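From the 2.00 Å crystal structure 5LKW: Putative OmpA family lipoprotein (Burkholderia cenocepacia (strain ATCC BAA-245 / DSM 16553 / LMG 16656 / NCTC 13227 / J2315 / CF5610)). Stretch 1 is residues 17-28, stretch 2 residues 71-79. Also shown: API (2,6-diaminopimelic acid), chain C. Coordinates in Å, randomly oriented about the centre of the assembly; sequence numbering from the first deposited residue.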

# COMPACT_ATOMS: atom_id res chain seq x y z
N SER A 17 0.70 3.66 4.85
CA SER A 17 -0.20 3.85 3.74
C SER A 17 0.49 4.70 2.64
O SER A 17 1.20 5.66 2.97
N ILE A 18 0.27 4.35 1.38
CA ILE A 18 0.70 5.10 0.20
C ILE A 18 -0.60 5.57 -0.47
O ILE A 18 -1.46 4.78 -0.72
N TYR A 19 -0.71 6.86 -0.75
CA TYR A 19 -1.87 7.42 -1.45
C TYR A 19 -1.62 7.77 -2.92
O TYR A 19 -0.48 8.06 -3.33
N PHE A 20 -2.70 7.72 -3.70
CA PHE A 20 -2.62 7.82 -5.14
C PHE A 20 -3.54 8.94 -5.69
O PHE A 20 -4.60 9.24 -5.13
N ASP A 21 -3.16 9.50 -6.83
CA ASP A 21 -4.03 10.40 -7.56
C ASP A 21 -5.20 9.66 -8.22
O ASP A 21 -5.21 8.43 -8.36
N PHE A 22 -6.18 10.44 -8.64
CA PHE A 22 -7.39 9.92 -9.21
C PHE A 22 -7.00 9.05 -10.39
O PHE A 22 -6.24 9.48 -11.26
N ASP A 23 -7.49 7.81 -10.39
CA ASP A 23 -7.25 6.93 -11.49
C ASP A 23 -5.75 6.57 -11.65
O ASP A 23 -5.34 5.99 -12.66
N SER A 24 -4.93 6.85 -10.66
CA SER A 24 -3.53 6.50 -10.83
C SER A 24 -3.06 5.36 -9.94
O SER A 24 -3.51 5.20 -8.80
N TYR A 25 -2.16 4.55 -10.49
CA TYR A 25 -1.34 3.68 -9.67
C TYR A 25 0.12 4.06 -9.61
O TYR A 25 0.91 3.20 -9.24
N SER A 26 0.50 5.32 -9.94
CA SER A 26 1.90 5.75 -9.77
C SER A 26 2.24 5.99 -8.31
O SER A 26 1.56 6.79 -7.64
N VAL A 27 3.33 5.40 -7.88
CA VAL A 27 3.87 5.65 -6.55
C VAL A 27 4.74 6.86 -6.69
O VAL A 27 5.80 6.78 -7.28
N LYS A 28 4.25 7.99 -6.20
CA LYS A 28 4.99 9.27 -6.34
C LYS A 28 6.39 9.23 -5.64
O LYS A 28 6.60 8.50 -4.65
N LYS A 71 -3.36 -2.96 -9.22
CA LYS A 71 -2.22 -2.26 -9.80
C LYS A 71 -1.52 -1.37 -8.77
O LYS A 71 -0.27 -1.30 -8.71
N ARG A 72 -2.30 -0.72 -7.92
CA ARG A 72 -1.76 -0.01 -6.72
C ARG A 72 -0.94 -0.95 -5.78
O ARG A 72 0.16 -0.62 -5.35
N ALA A 73 -1.45 -2.13 -5.49
CA ALA A 73 -0.70 -2.98 -4.55
C ALA A 73 0.65 -3.44 -5.21
O ALA A 73 1.71 -3.55 -4.53
N GLU A 74 0.60 -3.60 -6.53
CA GLU A 74 1.70 -4.13 -7.35
C GLU A 74 2.76 -3.07 -7.54
O GLU A 74 3.97 -3.37 -7.39
N ALA A 75 2.32 -1.83 -7.82
CA ALA A 75 3.18 -0.66 -7.77
C ALA A 75 4.02 -0.54 -6.47
O ALA A 75 5.21 -0.23 -6.52
N VAL A 76 3.43 -0.79 -5.30
CA VAL A 76 4.15 -0.74 -4.02
C VAL A 76 5.12 -1.95 -3.87
O VAL A 76 6.28 -1.78 -3.48
N ARG A 77 4.63 -3.13 -4.13
CA ARG A 77 5.44 -4.38 -4.15
C ARG A 77 6.64 -4.21 -5.06
O ARG A 77 7.78 -4.42 -4.66
N ARG A 78 6.39 -3.73 -6.28
CA ARG A 78 7.43 -3.49 -7.26
C ARG A 78 8.50 -2.52 -6.75
O ARG A 78 9.72 -2.77 -6.90
N ALA A 79 8.07 -1.40 -6.17
CA ALA A 79 9.01 -0.44 -5.56
C ALA A 79 9.83 -1.07 -4.47
O ALA A 79 10.98 -0.70 -4.27

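Arg 72 and Tyr 25 dominate this contact, with Phe 20 next on the loop side. The two stretches bury 526 Å² between them.

The CA-to-CB bond of Arg 72 points sideways to stretch 1, but the extended chain (m, t, t) brings its end nearer. Its CG lies over the face of the Phe 20 ring, 3.8 Å from the centroid, a CH-pi contact almost along the ring normal. Beyond the ring, the guanidinium meets the Asp 21 to Ser 24 type II turn. Arg 72 NE donates to Ser 24 O at 2.9 Å, and Arg 72 NH2 to Ser 24 O at 3.1 Å. The group also binds diaminopimelic acid: Arg 72 NH2 to API OXT is 2.6 Å and Arg 72 NH1 to API O is 3.0 Å. Asp 23 N adds a hydrogen bond to API OXT at 2.8 Å.

Tyr 25 (chi1 p) points toward the helix. Lys 71 CD covers one ring face, 3.4 Å from Tyr 25 CE2. Water 1 donates to Tyr 25 O at 3.0 Å and weakly accepts from Arg 78 NH2 at 2.7 Å.

Phe 20 (m) points inward. Its CZ lies 4.1 Å from Val 76 CG2, at the ring edge. Val 27 (t) extends this apolar patch, with CG2 3.8 Å from Ala 75 CB.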

# COMPACT_ATOMS: atom_id res chain seq x y z
CB SER A 17 -1.45 4.57 4.24
OG SER A 17 -2.26 3.75 5.08
CB ILE A 18 1.53 4.23 -0.81
CG1 ILE A 18 2.87 3.79 -0.23
CG2 ILE A 18 1.82 4.99 -2.09
CD1 ILE A 18 2.75 2.85 0.92
CB TYR A 19 -2.27 8.69 -0.73
CG TYR A 19 -2.75 8.39 0.68
CD1 TYR A 19 -4.14 8.20 0.96
CD2 TYR A 19 -1.82 8.28 1.71
CE1 TYR A 19 -4.60 8.00 2.27
CE2 TYR A 19 -2.25 8.07 3.05
CZ TYR A 19 -3.64 7.95 3.33
OH TYR A 19 -4.01 7.71 4.66
CB PHE A 20 -3.00 6.46 -5.80
CG PHE A 20 -2.05 5.34 -5.48
CD1 PHE A 20 -0.97 5.02 -6.33
CD2 PHE A 20 -2.24 4.58 -4.31
CE1 PHE A 20 -0.05 3.92 -5.98
CE2 PHE A 20 -1.41 3.55 -3.97
CZ PHE A 20 -0.27 3.24 -4.78
CB ASP A 21 -3.24 11.14 -8.63
CG ASP A 21 -2.36 12.18 -8.04
OD1 ASP A 21 -2.48 12.43 -6.81
OD2 ASP A 21 -1.59 12.73 -8.82
CB PHE A 22 -8.24 11.13 -9.61
CG PHE A 22 -9.03 10.96 -10.86
CD1 PHE A 22 -10.36 10.54 -10.81
CD2 PHE A 22 -8.47 11.33 -12.11
CE1 PHE A 22 -11.13 10.42 -12.00
CE2 PHE A 22 -9.20 11.21 -13.28
CZ PHE A 22 -10.54 10.74 -13.24
CB ASP A 23 -7.77 7.62 -12.77
CG ASP A 23 -8.71 6.78 -13.55
OD1 ASP A 23 -8.93 5.58 -13.19
OD2 ASP A 23 -9.26 7.35 -14.53
CB SER A 24 -2.67 7.75 -10.67
OG SER A 24 -1.27 7.48 -10.52
CB TYR A 25 -1.52 2.20 -10.02
CG TYR A 25 -1.26 1.88 -11.47
CD1 TYR A 25 -0.00 1.48 -11.90
CD2 TYR A 25 -2.29 1.95 -12.40
CE1 TYR A 25 0.24 1.19 -13.26
CE2 TYR A 25 -2.06 1.67 -13.74
CZ TYR A 25 -0.79 1.28 -14.17
OH TYR A 25 -0.59 0.98 -15.51
CB SER A 26 2.20 7.08 -10.46
OG SER A 26 1.67 7.07 -11.77
CB VAL A 27 4.69 4.46 -5.98
CG1 VAL A 27 5.34 4.81 -4.65
CG2 VAL A 27 3.80 3.29 -5.82
CB LYS A 28 4.15 10.41 -5.82
CG LYS A 28 2.91 10.74 -6.64
CD LYS A 28 2.18 11.84 -5.92
CE LYS A 28 0.65 11.62 -5.86
NZ LYS A 28 -0.02 12.71 -5.05
CB LYS A 71 -2.69 -1.48 -11.03
CG LYS A 71 -2.67 -2.31 -12.36
CD LYS A 71 -3.26 -1.51 -13.51
CE LYS A 71 -2.73 -1.96 -14.91
NZ LYS A 71 -2.74 -3.46 -14.95
CB ARG A 72 -2.93 0.65 -5.97
CG ARG A 72 -3.58 1.78 -6.78
CD ARG A 72 -4.68 2.56 -6.06
NE ARG A 72 -4.98 3.79 -6.80
CZ ARG A 72 -6.17 4.41 -6.83
NH1 ARG A 72 -7.23 3.98 -6.15
NH2 ARG A 72 -6.29 5.51 -7.55
CB ALA A 73 -1.56 -4.16 -4.06
CB GLU A 74 1.21 -4.69 -8.69
CG GLU A 74 0.47 -6.04 -8.51
CD GLU A 74 -0.09 -6.65 -9.82
OE1 GLU A 74 -0.21 -5.93 -10.85
OE2 GLU A 74 -0.45 -7.85 -9.76
CB ALA A 75 2.35 0.62 -8.07
CB VAL A 76 3.15 -0.70 -2.83
CG1 VAL A 76 3.88 -0.82 -1.49
CG2 VAL A 76 2.22 0.59 -2.89
CB ARG A 77 4.57 -5.60 -4.55
CG ARG A 77 5.35 -6.98 -4.55
CD ARG A 77 4.64 -8.06 -5.34
NE ARG A 77 4.65 -7.65 -6.74
CZ ARG A 77 3.82 -8.07 -7.69
NH1 ARG A 77 2.87 -8.97 -7.45
NH2 ARG A 77 3.96 -7.56 -8.92
CB ARG A 78 6.80 -2.98 -8.56
CG ARG A 78 7.73 -2.18 -9.45
CD ARG A 78 7.20 -2.09 -10.88
NE ARG A 78 6.23 -1.01 -10.99
CZ ARG A 78 4.91 -1.17 -11.10
NH1 ARG A 78 4.35 -2.38 -11.12
NH2 ARG A 78 4.14 -0.08 -11.19
CB ALA A 79 8.26 0.78 -4.99
C API C . -9.70 5.76 -8.09
CA API C . -10.89 5.68 -9.02
C3 API C . -11.45 6.99 -9.57
C4 API C . -12.64 6.66 -10.50
C5 API C . -12.59 7.31 -11.89
C6 API C . -13.68 6.83 -12.86
O API C . -9.82 5.11 -7.06
OXT API C . -8.64 6.39 -8.30
N API C . -11.96 5.06 -8.24
O HOH W 1 3.36 2.52 -10.88